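Long-range contacts in techylectin-5A (Tachypleus tridentatus, PDB 1JC9), which agglutinates bacteria and human erythrocytes as an innate-immunity lectin that recognises acetyl groups and carries a bound calcium ion: residues A[107-112]-A[190-195]; A[202-207]-A[217-222]; A[103-108]-A[120-125]. All blocks are in the same frame, centred on the assembly; numbering follows the deposited sequence.

Contacts 1 and 3 start from the same stretch, sharing Lys107 and Pro108: segment 103-108, with its beta turn, packs on strand 123-124, and helix 109-114, which follows it, packs on loop 190-195. The hydroxyl of Tyr112 joins the two through a probable hydrogen bond to Phe105 O. Contact 3 is buried and contact 1 partly so; both rest on aromatic rings, with one bridging water in contact 1. Contact 2 lies nearer the surface, its centre about 17 Å from the chain centre, and is held by a disulfide and a weak, exposed salt bridge; 202-207 binds calcium, 217-222 the sugar. It touches contact 1 where Thr194 and Ile195 meet His205, but does not touch contact 3.

Contact 1 (A[107-112]-A[190-195]); sequences KPWKNY and HNFSTI
Phe192 and Thr194 of loop 190-195 pack against Trp109 and Tyr112 at the start of helix 109-114. The aromatic contact is between Tyr112 and Phe192, whose ring planes are inclined at 55° with centroids 5.5 Å apart, an oblique pairing. Phe192 brings the edge of its ring to Tyr112, its CZ lying 3.6 Å from Tyr112 CD1, while CE2 reaches CB and CG. Trp109 also presents an edge: its CZ3 stands 3.4 Å from Phe192 O, near the indole plane. The chi1 of -173° puts Trp109 CG anti to the backbone N, beside the carbonyl carbon; the Trp109 and Thr194 side chains cross at about a right angle.

Among the aliphatic contacts, Thr194 CG2 comes within 3.9 Å of Tyr112 CD2. Ile195 reaches the turn before the helix with its CD1, 3.8 Å from Lys107 C and also close to Pro108 N and CD.

Polar links across the segments run through water 1, which donates to Lys107 O at 2.6 Å and accepts from Ile195 N at 2.8 Å. Trp109 N and Thr194 OG1 approach at a poor angle; both instead hydrogen-bond to Asp196 OD1, a carboxylate thereby shared by helix start and loop. Trp109 NE1 is held by Glu165, and Phe192 O by His199.

The chemistry implies a join made by ring edges and methyl groups, with no direct hydrogen bond between the segments; a water and the Asp196 carboxylate supply polar bridges where the helix begins beside the loop leading to the calcium-binding residues.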
loop_
_atom_site.group_PDB
_atom_site.type_symbol
_atom_site.label_atom_id
_atom_site.label_comp_id
_atom_site.label_asym_id
_atom_site.label_seq_id
_atom_site.Cartn_x
_atom_site.Cartn_y
_atom_site.Cartn_z
ATOM N N LYS A 107 5.961 -11.289 6.437
ATOM C CA LYS A 107 7.074 -10.880 7.290
ATOM C C LYS A 107 6.633 -10.233 8.595
ATOM O O LYS A 107 5.504 -9.772 8.714
ATOM C CB LYS A 107 7.981 -9.903 6.533
ATOM C CG LYS A 107 8.609 -10.465 5.263
ATOM C CD LYS A 107 9.724 -9.551 4.773
ATOM C CE LYS A 107 10.279 -9.990 3.424
ATOM N NZ LYS A 107 10.704 -11.416 3.439
ATOM N N PRO A 108 7.533 -10.177 9.590
ATOM C CA PRO A 108 7.251 -9.585 10.901
ATOM C C PRO A 108 7.269 -8.058 10.950
ATOM O O PRO A 108 7.640 -7.391 9.985
ATOM C CB PRO A 108 8.332 -10.193 11.786
ATOM C CG PRO A 108 9.494 -10.254 10.850
ATOM C CD PRO A 108 8.863 -10.816 9.588
ATOM N N TRP A 109 6.868 -7.529 12.104
ATOM C CA TRP A 109 6.791 -6.095 12.366
ATOM C C TRP A 109 8.018 -5.294 11.945
ATOM O O TRP A 109 7.893 -4.243 11.309
ATOM C CB TRP A 109 6.518 -5.871 13.857
ATOM C CG TRP A 109 6.253 -4.445 14.244
ATOM C CD1 TRP A 109 7.171 -3.519 14.657
ATOM C CD2 TRP A 109 4.979 -3.792 14.283
ATOM N NE1 TRP A 109 6.544 -2.333 14.957
ATOM C CE2 TRP A 109 5.200 -2.473 14.735
ATOM C CE3 TRP A 109 3.670 -4.196 13.983
ATOM C CZ2 TRP A 109 4.158 -1.552 14.896
ATOM C CZ3 TRP A 109 2.636 -3.282 14.142
ATOM C CH2 TRP A 109 2.887 -1.975 14.595
ATOM N N LYS A 110 9.204 -5.780 12.297
ATOM C CA LYS A 110 10.430 -5.070 11.949
ATOM C C LYS A 110 10.572 -4.822 10.447
ATOM O O LYS A 110 10.982 -3.739 10.023
ATOM C CB LYS A 110 11.656 -5.837 12.449
ATOM C CG LYS A 110 12.969 -5.129 12.125
ATOM C CD LYS A 110 14.180 -5.863 12.676
ATOM C CE LYS A 110 15.458 -5.098 12.358
ATOM N NZ LYS A 110 16.663 -5.767 12.915
ATOM N N ASN A 111 10.240 -5.824 9.642
ATOM C CA ASN A 111 10.347 -5.691 8.194
ATOM C C ASN A 111 9.348 -4.681 7.641
ATOM O O ASN A 111 9.675 -3.894 6.749
ATOM C CB ASN A 111 10.143 -7.054 7.530
ATOM C CG ASN A 111 11.293 -8.005 7.802
ATOM O OD1 ASN A 111 12.418 -7.783 7.348
ATOM N ND2 ASN A 111 11.023 -9.063 8.554
ATOM N N TYR A 112 8.129 -4.700 8.170
ATOM C CA TYR A 112 7.114 -3.764 7.716
ATOM C C TYR A 112 7.423 -2.352 8.188
ATOM O O TYR A 112 7.044 -1.371 7.546
ATOM C CB TYR A 112 5.734 -4.215 8.194
ATOM C CG TYR A 112 5.064 -5.128 7.196
ATOM C CD1 TYR A 112 4.465 -4.607 6.051
ATOM C CD2 TYR A 112 5.089 -6.513 7.356
ATOM C CE1 TYR A 112 3.906 -5.440 5.082
ATOM C CE2 TYR A 112 4.532 -7.362 6.387
ATOM C CZ TYR A 112 3.946 -6.814 5.253
ATOM O OH TYR A 112 3.410 -7.634 4.278
ATOM N N HIS A 190 -7.958 1.585 12.183
ATOM C CA HIS A 190 -7.431 0.365 12.787
ATOM C C HIS A 190 -5.911 0.358 12.883
ATOM O O HIS A 190 -5.229 1.039 12.112
ATOM C CB HIS A 190 -7.912 -0.849 11.988
ATOM C CG HIS A 190 -9.360 -1.162 12.199
ATOM N ND1 HIS A 190 -9.803 -1.962 13.228
ATOM C CD2 HIS A 190 -10.471 -0.726 11.557
ATOM C CE1 HIS A 190 -11.122 -2.005 13.215
ATOM N NE2 HIS A 190 -11.553 -1.263 12.211
ATOM N N ASN A 191 -5.384 -0.407 13.837
ATOM C CA ASN A 191 -3.939 -0.509 14.019
ATOM C C ASN A 191 -3.377 -1.408 12.933
ATOM O O ASN A 191 -4.116 -2.119 12.257
ATOM C CB ASN A 191 -3.586 -1.149 15.368
ATOM C CG ASN A 191 -4.325 -0.527 16.525
ATOM O OD1 ASN A 191 -4.184 0.668 16.778
ATOM N ND2 ASN A 191 -5.122 -1.350 17.210
ATOM N N PHE A 192 -2.062 -1.377 12.774
ATOM C CA PHE A 192 -1.408 -2.228 11.800
ATOM C C PHE A 192 -1.078 -3.515 12.553
ATOM O O PHE A 192 -0.703 -3.461 13.725
ATOM C CB PHE A 192 -0.111 -1.579 11.318
ATOM C CG PHE A 192 0.446 -2.195 10.070
ATOM C CD1 PHE A 192 -0.083 -1.868 8.823
ATOM C CD2 PHE A 192 1.506 -3.098 10.136
ATOM C CE1 PHE A 192 0.435 -2.426 7.656
ATOM C CE2 PHE A 192 2.032 -3.664 8.973
ATOM C CZ PHE A 192 1.494 -3.325 7.730
ATOM N N SER A 193 -1.237 -4.666 11.903
ATOM C CA SER A 193 -0.913 -5.944 12.539
ATOM C C SER A 193 0.017 -6.765 11.651
ATOM O O SER A 193 0.011 -6.623 10.428
ATOM C CB SER A 193 -2.176 -6.768 12.812
ATOM O OG SER A 193 -2.984 -6.189 13.819
ATOM N N THR A 194 0.815 -7.622 12.278
ATOM C CA THR A 194 1.736 -8.495 11.559
ATOM C C THR A 194 1.696 -9.868 12.226
ATOM O O THR A 194 1.113 -10.024 13.299
ATOM C CB THR A 194 3.179 -7.953 11.592
ATOM O OG1 THR A 194 3.563 -7.695 12.950
ATOM C CG2 THR A 194 3.284 -6.664 10.773
ATOM N N ILE A 195 2.315 -10.858 11.594
ATOM C CA ILE A 195 2.322 -12.208 12.134
ATOM C C ILE A 195 2.804 -12.300 13.576
ATOM O O ILE A 195 2.380 -13.188 14.316
ATOM C CB ILE A 195 3.185 -13.141 11.267
ATOM C CG1 ILE A 195 4.608 -12.595 11.161
ATOM C CG2 ILE A 195 2.568 -13.265 9.883
ATOM C CD1 ILE A 195 5.512 -13.433 10.281
HETATM O O HOH W 1 2.975 -9.993 8.981
#

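Contact 2 (A[202-207]-A[217-222]). With CA (calcium ion), chain C; NAG (2-acetamido-2-deoxy-beta-D-glucopyranose), chain B.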
loop_
_atom_site.group_PDB
_atom_site.type_symbol
_atom_site.label_atom_id
_atom_site.label_comp_id
_atom_site.label_asym_id
_atom_site.label_seq_id
_atom_site.Cartn_x
_atom_site.Cartn_y
_atom_site.Cartn_z
ATOM N N HIS A 202 -10.246 -8.701 16.585
ATOM C CA HIS A 202 -10.864 -10.010 16.462
ATOM C C HIS A 202 -10.275 -10.947 17.514
ATOM O O HIS A 202 -9.163 -10.730 18.001
ATOM C CB HIS A 202 -10.622 -10.557 15.052
ATOM C CG HIS A 202 -11.438 -11.767 14.717
ATOM N ND1 HIS A 202 -11.184 -13.011 15.254
ATOM C CD2 HIS A 202 -12.500 -11.923 13.892
ATOM C CE1 HIS A 202 -12.054 -13.882 14.772
ATOM N NE2 HIS A 202 -12.863 -13.246 13.944
ATOM N N GLU A 203 -11.032 -11.979 17.870
ATOM C CA GLU A 203 -10.591 -12.953 18.859
ATOM C C GLU A 203 -9.361 -13.690 18.347
ATOM O O GLU A 203 -8.469 -14.049 19.115
ATOM C CB GLU A 203 -11.706 -13.966 19.146
ATOM C CG GLU A 203 -12.993 -13.355 19.673
ATOM C CD GLU A 203 -13.625 -12.379 18.695
ATOM O OE1 GLU A 203 -13.888 -12.776 17.538
ATOM O OE2 GLU A 203 -13.857 -11.214 19.085
ATOM N N THR A 204 -9.320 -13.918 17.041
ATOM C CA THR A 204 -8.201 -14.621 16.428
ATOM C C THR A 204 -7.080 -13.672 16.019
ATOM O O THR A 204 -7.149 -12.465 16.253
ATOM C CB THR A 204 -8.654 -15.392 15.178
ATOM O OG1 THR A 204 -9.112 -14.464 14.183
ATOM C CG2 THR A 204 -9.782 -16.342 15.528
ATOM N N HIS A 205 -6.054 -14.244 15.401
ATOM C CA HIS A 205 -4.889 -13.509 14.927
ATOM C C HIS A 205 -5.080 -13.353 13.417
ATOM O O HIS A 205 -4.683 -14.219 12.635
ATOM C CB HIS A 205 -3.622 -14.325 15.216
ATOM C CG HIS A 205 -2.358 -13.522 15.207
ATOM N ND1 HIS A 205 -2.125 -12.501 14.311
ATOM C CD2 HIS A 205 -1.236 -13.624 15.961
ATOM C CE1 HIS A 205 -0.914 -12.011 14.510
ATOM N NE2 HIS A 205 -0.353 -12.674 15.505
ATOM N N CYS A 206 -5.705 -12.252 13.012
ATOM C CA CYS A 206 -5.967 -11.992 11.602
ATOM C C CYS A 206 -4.743 -12.137 10.697
ATOM O O CYS A 206 -4.824 -12.751 9.633
ATOM C CB CYS A 206 -6.546 -10.588 11.422
ATOM S SG CYS A 206 -8.235 -10.311 12.044
ATOM N N ALA A 207 -3.618 -11.569 11.116
ATOM C CA ALA A 207 -2.391 -11.616 10.324
ATOM C C ALA A 207 -1.878 -13.028 10.069
ATOM O O ALA A 207 -1.360 -13.319 8.989
ATOM C CB ALA A 207 -1.302 -10.779 10.997
ATOM N N ASP A 217 -9.068 -5.703 10.656
ATOM C CA ASP A 217 -10.232 -5.423 11.493
ATOM C C ASP A 217 -10.763 -6.743 12.051
ATOM O O ASP A 217 -10.313 -7.202 13.100
ATOM C CB ASP A 217 -11.323 -4.740 10.662
ATOM C CG ASP A 217 -12.545 -4.380 11.484
ATOM O OD1 ASP A 217 -13.549 -3.935 10.884
ATOM O OD2 ASP A 217 -12.502 -4.535 12.727
ATOM N N ARG A 218 -11.704 -7.356 11.329
ATOM C CA ARG A 218 -12.316 -8.624 11.735
ATOM C C ARG A 218 -12.757 -9.493 10.548
ATOM O O ARG A 218 -13.897 -9.952 10.535
ATOM C CB ARG A 218 -13.562 -8.359 12.576
ATOM C CG ARG A 218 -13.352 -7.817 13.968
ATOM C CD ARG A 218 -14.681 -7.255 14.471
ATOM N NE ARG A 218 -14.813 -7.288 15.926
ATOM C CZ ARG A 218 -14.994 -8.399 16.635
ATOM N NH1 ARG A 218 -15.067 -9.580 16.027
ATOM N NH2 ARG A 218 -15.111 -8.333 17.955
ATOM N N CYS A 219 -11.893 -9.753 9.566
ATOM C CA CYS A 219 -10.519 -9.283 9.529
ATOM C C CYS A 219 -10.249 -8.290 8.395
ATOM O O CYS A 219 -9.530 -7.303 8.590
ATOM C CB CYS A 219 -9.580 -10.473 9.373
ATOM S SG CYS A 219 -9.362 -11.507 10.856
ATOM N N HIS A 220 -10.813 -8.546 7.213
ATOM C CA HIS A 220 -10.573 -7.649 6.081
ATOM C C HIS A 220 -11.540 -7.773 4.914
ATOM O O HIS A 220 -12.323 -8.721 4.821
ATOM C CB HIS A 220 -9.164 -7.882 5.526
ATOM C CG HIS A 220 -9.048 -9.116 4.686
ATOM N ND1 HIS A 220 -9.628 -9.224 3.438
ATOM C CD2 HIS A 220 -8.450 -10.307 4.926
ATOM C CE1 HIS A 220 -9.390 -10.427 2.946
ATOM N NE2 HIS A 220 -8.678 -11.105 3.829
ATOM N N GLU A 221 -11.455 -6.791 4.020
ATOM C CA GLU A 221 -12.230 -6.761 2.789
ATOM C C GLU A 221 -11.188 -6.584 1.682
ATOM O O GLU A 221 -11.458 -6.841 0.510
ATOM C CB GLU A 221 -13.238 -5.610 2.783
ATOM C CG GLU A 221 -14.324 -5.756 3.842
ATOM C CD GLU A 221 -15.611 -5.044 3.469
ATOM O OE1 GLU A 221 -15.574 -3.829 3.184
ATOM O OE2 GLU A 221 -16.668 -5.708 3.460
ATOM N N SER A 222 -9.993 -6.135 2.072
ATOM C CA SER A 222 -8.865 -5.979 1.144
ATOM C C SER A 222 -7.645 -6.558 1.861
ATOM O O SER A 222 -7.489 -6.376 3.067
ATOM C CB SER A 222 -8.640 -4.505 0.764
ATOM O OG SER A 222 -8.455 -3.678 1.895
HETATM CA CA CA C . -6.740 -10.564 17.494
HETATM C C1 NAG B . -15.992 -10.942 6.650
HETATM C C2 NAG B . -14.875 -11.863 7.333
HETATM C C3 NAG B . -15.600 -13.080 8.026
HETATM C C4 NAG B . -16.484 -12.484 9.098
HETATM C C5 NAG B . -17.527 -11.533 8.408
HETATM C C6 NAG B . -18.447 -10.862 9.432
HETATM C C7 NAG B . -12.665 -11.885 6.358
HETATM C C8 NAG B . -11.659 -12.337 5.344
HETATM N N2 NAG B . -13.961 -12.360 6.293
HETATM O O1 NAG B . -15.436 -9.772 5.971
HETATM O O3 NAG B . -14.656 -13.939 8.664
HETATM O O4 NAG B . -17.193 -13.561 9.808
HETATM O O5 NAG B . -16.898 -10.444 7.664
HETATM O O6 NAG B . -19.319 -10.032 8.603
HETATM O O7 NAG B . -12.280 -11.079 7.240
HETATM O O HOH W 2 -6.642 -11.920 19.708
HETATM O O HOH W 3 -7.041 -8.765 18.895
#
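Cys206 and Cys219 form the tight part of the contact, a disulfide of 2.0 Å between their SG atoms with chi3 -82°. Both cysteines are buried, and the bridge ties the first turn of helix 206-210 to the loop at a cis peptide between Arg218 and Cys219. Just beyond it, Cys219 N and His220 N both donate to O7 of the sugar's acetamido group, at 2.7 Å and 2.9 Å; two nearly straight bonds thus grip one carbonyl oxygen. The acetamido methyl, C8, sits over one face of the His220 ring, 3.6 Å above its plane and offset toward the rim. His220 NE2 is fixed by Ala237 O, and Tyr210 meets the ring edge-to-face.

Toward solvent the contact is looser. The exposed side chains Glu203 and Arg218 form a salt bridge whose hydrogen bond, Arg218 NH2 to Glu203 OE2, 3.3 Å and bent to 136°, is weak. His202 CA lies over one face of the Arg218 guanidinium, and the edge of the His202 ring, at CD2, meets Arg218 CB. Glu203 OE1 stands over the centre of that ring, and Thr204 N donates to His202 ND1 in the ring plane, fixing its rotation.

Firmer again is the metal site: the carbonyl oxygens of His202, at 2.5 Å, and Thr204, at 2.3 Å, bind calcium with Asp198, Asp200 and waters 2 and 3. This calcium loop probably helps to hold the acetyl-binding pocket of the fibrinogen-related domain, where disulfide and cis peptide adjoin the two N-H donors and Arg186, Tyr236 and Tyr248 also hydrogen-bond to the sugar.

Contact 3 (A[103-108]-A[120-125]); sequences DYFYKP and EKDFWL
A type I beta turn, Asp103 to Tyr106, packs against strand 123-124 of the antiparallel sheet of the fibrinogen C-terminal domain, with Phe105 and Tyr104 reaching across. Phe105 directs its ring edge at the strand backbone: CZ lies 3.6 Å from Phe123 O, near the ring plane. Asp122 CB also meets this edge, 4.2 Å from Phe105 CE1. A separate apolar contact, oblique to the ring, brings Trp124 CB within 4.2 Å of Phe105 CE2. Phe116 meets the ring edge-to-face, and Arg95 adds a cation-pi contact.

Tyr104 crosses Asp122 obliquely, its ring plane 34° from the carboxylate, and CD2 stands 3.8 Å from OD2. That oxygen accepts a hydrogen bond from Asn100 ND2, so its main polar partner lies in the loop before the turn.

No hydrogen bond joins the two segments. The turn closes through Tyr106 N to Asp103 O at 3.1 Å. The strand pairs antiparallel with 89-95 and with 116-117, and the type I turn, in the connection from strand 89-95 to helix 109-114, packs Tyr104 and Phe105 on strand 123-124 of this antiparallel sheet of the fibrinogen C-terminal fold.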
loop_
_atom_site.group_PDB
_atom_site.type_symbol
_atom_site.label_atom_id
_atom_site.label_comp_id
_atom_site.label_asym_id
_atom_site.label_seq_id
_atom_site.Cartn_x
_atom_site.Cartn_y
_atom_site.Cartn_z
ATOM N N ASP A 103 4.980 -16.285 -0.547
ATOM C CA ASP A 103 4.849 -15.842 0.839
ATOM C C ASP A 103 5.898 -14.782 1.188
ATOM O O ASP A 103 6.279 -14.619 2.346
ATOM C CB ASP A 103 4.977 -17.045 1.785
ATOM C CG ASP A 103 6.367 -17.660 1.768
ATOM O OD1 ASP A 103 7.054 -17.577 0.726
ATOM O OD2 ASP A 103 6.771 -18.243 2.796
ATOM N N TYR A 104 6.343 -14.052 0.171
ATOM C CA TYR A 104 7.346 -13.007 0.330
ATOM C C TYR A 104 6.927 -11.875 1.275
ATOM O O TYR A 104 7.768 -11.290 1.965
ATOM C CB TYR A 104 7.688 -12.433 -1.044
ATOM C CG TYR A 104 8.801 -11.417 -1.033
ATOM C CD1 TYR A 104 10.070 -11.746 -0.556
ATOM C CD2 TYR A 104 8.593 -10.131 -1.528
ATOM C CE1 TYR A 104 11.110 -10.815 -0.576
ATOM C CE2 TYR A 104 9.621 -9.196 -1.554
ATOM C CZ TYR A 104 10.875 -9.542 -1.081
ATOM O OH TYR A 104 11.892 -8.620 -1.130
ATOM N N PHE A 105 5.633 -11.565 1.307
ATOM C CA PHE A 105 5.133 -10.497 2.169
ATOM C C PHE A 105 4.702 -10.980 3.548
ATOM O O PHE A 105 4.146 -10.218 4.342
ATOM C CB PHE A 105 3.976 -9.764 1.483
ATOM C CG PHE A 105 4.428 -8.709 0.515
ATOM C CD1 PHE A 105 5.237 -9.040 -0.570
ATOM C CD2 PHE A 105 4.082 -7.378 0.710
ATOM C CE1 PHE A 105 5.699 -8.056 -1.444
ATOM C CE2 PHE A 105 4.538 -6.386 -0.160
ATOM C CZ PHE A 105 5.350 -6.728 -1.238
ATOM N N TYR A 106 4.969 -12.252 3.829
ATOM C CA TYR A 106 4.637 -12.851 5.114
ATOM C C TYR A 106 5.817 -12.552 6.040
ATOM O O TYR A 106 6.587 -13.447 6.380
ATOM C CB TYR A 106 4.467 -14.363 4.939
ATOM C CG TYR A 106 3.946 -15.085 6.157
ATOM C CD1 TYR A 106 2.659 -14.848 6.633
ATOM C CD2 TYR A 106 4.735 -16.017 6.832
ATOM C CE1 TYR A 106 2.167 -15.519 7.747
ATOM C CE2 TYR A 106 4.250 -16.694 7.956
ATOM C CZ TYR A 106 2.965 -16.436 8.404
ATOM O OH TYR A 106 2.475 -17.081 9.516
ATOM N N LYS A 107 5.961 -11.289 6.437
ATOM C CA LYS A 107 7.074 -10.880 7.290
ATOM C C LYS A 107 6.633 -10.233 8.595
ATOM O O LYS A 107 5.504 -9.772 8.714
ATOM C CB LYS A 107 7.981 -9.903 6.533
ATOM C CG LYS A 107 8.609 -10.465 5.263
ATOM C CD LYS A 107 9.724 -9.551 4.773
ATOM C CE LYS A 107 10.279 -9.990 3.424
ATOM N NZ LYS A 107 10.704 -11.416 3.439
ATOM N N PRO A 108 7.533 -10.177 9.590
ATOM C CA PRO A 108 7.251 -9.585 10.901
ATOM C C PRO A 108 7.269 -8.058 10.950
ATOM O O PRO A 108 7.640 -7.391 9.985
ATOM C CB PRO A 108 8.332 -10.193 11.786
ATOM C CG PRO A 108 9.494 -10.254 10.850
ATOM C CD PRO A 108 8.863 -10.816 9.588
ATOM N N GLU A 120 11.501 -1.228 -7.869
ATOM C CA GLU A 120 11.170 -1.403 -9.281
ATOM C C GLU A 120 10.402 -2.705 -9.511
ATOM O O GLU A 120 9.926 -2.970 -10.614
ATOM C CB GLU A 120 12.439 -1.379 -10.140
ATOM C CG GLU A 120 13.114 -0.016 -10.185
ATOM C CD GLU A 120 14.280 0.034 -11.153
ATOM O OE1 GLU A 120 14.054 -0.140 -12.368
ATOM O OE2 GLU A 120 15.424 0.246 -10.699
ATOM N N LYS A 121 10.286 -3.510 -8.462
ATOM C CA LYS A 121 9.564 -4.775 -8.527
ATOM C C LYS A 121 8.522 -4.779 -7.418
ATOM O O LYS A 121 7.824 -3.781 -7.240
ATOM C CB LYS A 121 10.545 -5.936 -8.380
ATOM C CG LYS A 121 11.534 -5.983 -9.538
ATOM C CD LYS A 121 12.545 -7.104 -9.409
ATOM C CE LYS A 121 13.449 -7.141 -10.636
ATOM N NZ LYS A 121 14.505 -8.190 -10.523
ATOM N N ASP A 122 8.401 -5.877 -6.675
ATOM C CA ASP A 122 7.425 -5.918 -5.587
ATOM C C ASP A 122 8.073 -5.470 -4.279
ATOM O O ASP A 122 9.186 -5.885 -3.952
ATOM C CB ASP A 122 6.797 -7.317 -5.459
ATOM C CG ASP A 122 7.822 -8.446 -5.498
ATOM O OD1 ASP A 122 8.957 -8.235 -5.974
ATOM O OD2 ASP A 122 7.474 -9.566 -5.065
ATOM N N PHE A 123 7.381 -4.608 -3.534
ATOM C CA PHE A 123 7.941 -4.084 -2.292
ATOM C C PHE A 123 6.906 -3.408 -1.397
ATOM O O PHE A 123 5.752 -3.227 -1.778
ATOM C CB PHE A 123 9.007 -3.038 -2.615
ATOM C CG PHE A 123 8.432 -1.739 -3.127
ATOM C CD1 PHE A 123 7.874 -1.661 -4.403
ATOM C CD2 PHE A 123 8.381 -0.614 -2.304
ATOM C CE1 PHE A 123 7.269 -0.485 -4.852
ATOM C CE2 PHE A 123 7.777 0.570 -2.742
ATOM C CZ PHE A 123 7.219 0.635 -4.015
ATOM N N TRP A 124 7.364 -3.039 -0.202
ATOM C CA TRP A 124 6.581 -2.312 0.789
ATOM C C TRP A 124 7.571 -1.239 1.222
ATOM O O TRP A 124 8.646 -1.559 1.724
ATOM C CB TRP A 124 6.211 -3.192 1.986
ATOM C CG TRP A 124 5.478 -2.419 3.059
ATOM C CD1 TRP A 124 5.986 -1.980 4.250
ATOM C CD2 TRP A 124 4.112 -1.981 3.020
ATOM N NE1 TRP A 124 5.017 -1.298 4.958
ATOM C CE2 TRP A 124 3.859 -1.285 4.223
ATOM C CE3 TRP A 124 3.076 -2.111 2.084
ATOM C CZ2 TRP A 124 2.613 -0.722 4.517
ATOM C CZ3 TRP A 124 1.835 -1.550 2.378
ATOM C CH2 TRP A 124 1.618 -0.865 3.586
ATOM N N LEU A 125 7.219 0.026 1.018
ATOM C CA LEU A 125 8.125 1.123 1.340
ATOM C C LEU A 125 8.622 1.183 2.782
ATOM O O LEU A 125 9.774 1.534 3.020
ATOM C CB LEU A 125 7.478 2.463 0.964
ATOM C CG LEU A 125 8.408 3.678 0.966
ATOM C CD1 LEU A 125 9.487 3.498 -0.104
ATOM C CD2 LEU A 125 7.606 4.943 0.701
#